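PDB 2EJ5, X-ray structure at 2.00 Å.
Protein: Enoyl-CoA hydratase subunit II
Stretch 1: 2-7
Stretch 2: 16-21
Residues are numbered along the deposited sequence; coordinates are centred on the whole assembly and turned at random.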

# COMPACT_ATOMS: atom_id res chain seq x y z
N TYR A 2 -25.33 28.69 -7.46
CA TYR A 2 -24.31 28.47 -6.44
C TYR A 2 -23.50 29.75 -6.34
O TYR A 2 -23.33 30.44 -7.34
N GLU A 3 -22.97 30.06 -5.16
CA GLU A 3 -22.23 31.32 -4.95
C GLU A 3 -20.74 31.18 -4.72
O GLU A 3 -19.98 32.12 -4.99
N THR A 4 -20.30 30.03 -4.19
CA THR A 4 -18.88 29.84 -3.91
C THR A 4 -18.24 28.86 -4.90
O THR A 4 -17.02 28.73 -4.93
N ILE A 5 -19.07 28.17 -5.66
CA ILE A 5 -18.60 27.31 -6.74
C ILE A 5 -19.40 27.58 -8.00
O ILE A 5 -20.47 28.24 -7.97
N ARG A 6 -18.88 27.04 -9.10
CA ARG A 6 -19.52 27.04 -10.40
C ARG A 6 -19.72 25.57 -10.77
O ARG A 6 -18.80 24.74 -10.60
N TYR A 7 -20.93 25.25 -11.20
CA TYR A 7 -21.27 23.93 -11.64
C TYR A 7 -21.86 24.06 -13.02
O TYR A 7 -22.87 24.73 -13.21
N LEU A 16 -16.95 21.18 -11.92
CA LEU A 16 -17.19 21.73 -10.59
C LEU A 16 -16.01 22.62 -10.26
O LEU A 16 -14.88 22.17 -9.98
N THR A 17 -16.21 23.93 -10.39
CA THR A 17 -15.11 24.84 -10.18
C THR A 17 -15.27 25.51 -8.80
O THR A 17 -16.29 26.17 -8.52
N LEU A 18 -14.27 25.32 -7.94
CA LEU A 18 -14.22 25.99 -6.64
C LEU A 18 -13.94 27.47 -6.88
O LEU A 18 -12.98 27.81 -7.56
N ASN A 19 -14.76 28.35 -6.29
CA ASN A 19 -14.84 29.74 -6.79
C ASN A 19 -14.81 30.85 -5.72
O ASN A 19 -15.76 31.61 -5.56
N ARG A 20 -13.70 30.93 -4.97
CA ARG A 20 -13.41 32.04 -4.06
C ARG A 20 -11.99 32.42 -4.38
O ARG A 20 -11.10 32.33 -3.53
N PRO A 21 -11.75 32.84 -5.62
CA PRO A 21 -10.38 33.06 -6.07
C PRO A 21 -9.60 34.04 -5.20
O PRO A 21 -8.41 33.85 -5.03

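Residues 5-7 and 16-18 run antiparallel as neighbouring β-strands, and Arg 6 and Thr 17 form their hydrogen-bonded pair: Arg 6 N donates to Thr 17 O at 2.8 Å and Thr 17 N to Arg 6 O at 2.7 Å, both nearly straight. Beyond the strand ends, Asn 19 N reaches Thr 4 O at 2.7 Å, but the bent geometry makes this bond weak. Three waters extend the polar network. Water 1 donates to Glu 3 O (2.8 Å) and Asn 19 O (2.5 Å), joining two carbonyls that cannot bond each other. Water 2 lies 2.8 Å from Thr 17 OG1 and donates weakly to Arg 6 O at 3.3 Å; water 3 lies 2.7 Å from Thr 17 OG1 and accepts a weak bond from Arg 6 NH2 at 3.2 Å.

The side chains of Arg 6 and Thr 17 share one face of the sheet. Arg 6 (chi1 t, chi2 t, chi3 p) extends so that one face of its guanidinium covers the methyl of Thr 17 (chi1 m), with Arg 6 NH2 4.0 Å from Thr 17 CG2. Asn 19, chi1 t, points toward the first stretch, its CB 3.7 Å from Ile 5 CA; its ND2 lies obliquely beside the guanidinium, 4.2 Å from Arg 6 NH1, without a hydrogen bond.

Ile 5, Tyr 7, Leu 16 and Leu 18 occupy the other face. Ile 5 (p, t) places CD1 3.7 Å from CD2 of Leu 16 (t, t), whose end comes nearer the first stretch than its CA-to-CB direction suggests. Ile 5 CG2 meets CD2 of Leu 18 (m, t) more loosely, at 4.3 Å. At the margin, Thr 4 (p) points sideways, and its CG2 rests 4.1 Å from CD of Arg 20 (chi1 m). Tyr 2 and Pro 21 stay out of reach.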

# COMPACT_ATOMS: atom_id res chain seq x y z
CB TYR A 2 -23.37 27.30 -6.83
CG TYR A 2 -23.99 25.90 -6.80
CD1 TYR A 2 -24.48 25.35 -5.61
CD2 TYR A 2 -24.04 25.12 -7.94
CE1 TYR A 2 -25.03 24.06 -5.58
CE2 TYR A 2 -24.57 23.83 -7.92
CZ TYR A 2 -25.06 23.32 -6.74
OH TYR A 2 -25.58 22.06 -6.73
CB GLU A 3 -22.83 32.08 -3.78
CG GLU A 3 -24.32 31.98 -3.73
CD GLU A 3 -24.92 32.75 -2.60
OE1 GLU A 3 -26.10 33.14 -2.75
OE2 GLU A 3 -24.23 32.96 -1.57
CB THR A 4 -18.63 29.31 -2.49
OG1 THR A 4 -19.22 28.01 -2.37
CG2 THR A 4 -19.24 30.27 -1.44
CB ILE A 5 -18.74 25.80 -6.37
CG1 ILE A 5 -20.20 25.35 -6.46
CG2 ILE A 5 -18.10 25.50 -4.97
CD1 ILE A 5 -20.39 23.87 -6.47
CB ARG A 6 -18.64 27.79 -11.42
CG ARG A 6 -19.32 28.26 -12.70
CD ARG A 6 -18.47 29.38 -13.38
NE ARG A 6 -17.20 28.87 -13.91
CZ ARG A 6 -16.03 29.51 -13.84
NH1 ARG A 6 -15.92 30.68 -13.23
NH2 ARG A 6 -14.95 28.93 -14.36
CB TYR A 7 -22.28 23.29 -10.67
CG TYR A 7 -22.70 21.89 -11.04
CD1 TYR A 7 -21.87 20.78 -10.75
CD2 TYR A 7 -23.91 21.66 -11.68
CE1 TYR A 7 -22.27 19.49 -11.10
CE2 TYR A 7 -24.29 20.38 -12.04
CZ TYR A 7 -23.47 19.29 -11.74
OH TYR A 7 -23.90 18.03 -12.08
CB LEU A 16 -17.44 20.58 -9.57
CG LEU A 16 -18.14 20.93 -8.24
CD1 LEU A 16 -18.53 19.69 -7.43
CD2 LEU A 16 -17.34 21.92 -7.40
CB THR A 17 -15.04 25.88 -11.31
OG1 THR A 17 -14.79 25.21 -12.55
CG2 THR A 17 -13.98 26.89 -11.06
CB LEU A 18 -13.10 25.41 -5.78
CG LEU A 18 -13.07 23.88 -5.64
CD1 LEU A 18 -11.94 23.47 -4.69
CD2 LEU A 18 -14.44 23.31 -5.19
CB ASN A 19 -16.08 29.84 -7.69
CG ASN A 19 -16.02 30.98 -8.70
OD1 ASN A 19 -14.96 31.54 -8.96
ND2 ASN A 19 -17.17 31.30 -9.31
CB ARG A 20 -13.60 31.65 -2.58
CG ARG A 20 -15.07 31.39 -2.22
CD ARG A 20 -15.29 31.05 -0.74
NE ARG A 20 -15.09 32.19 0.17
CZ ARG A 20 -14.09 32.30 1.04
NH1 ARG A 20 -13.18 31.33 1.14
NH2 ARG A 20 -13.98 33.39 1.81
CB PRO A 21 -10.54 33.55 -7.53
CG PRO A 21 -11.95 34.03 -7.62
CD PRO A 21 -12.73 33.14 -6.68
O HOH W 1 -17.51 33.35 -5.40
O HOH W 2 -17.38 25.08 -13.57
O HOH W 3 -13.23 26.26 -14.47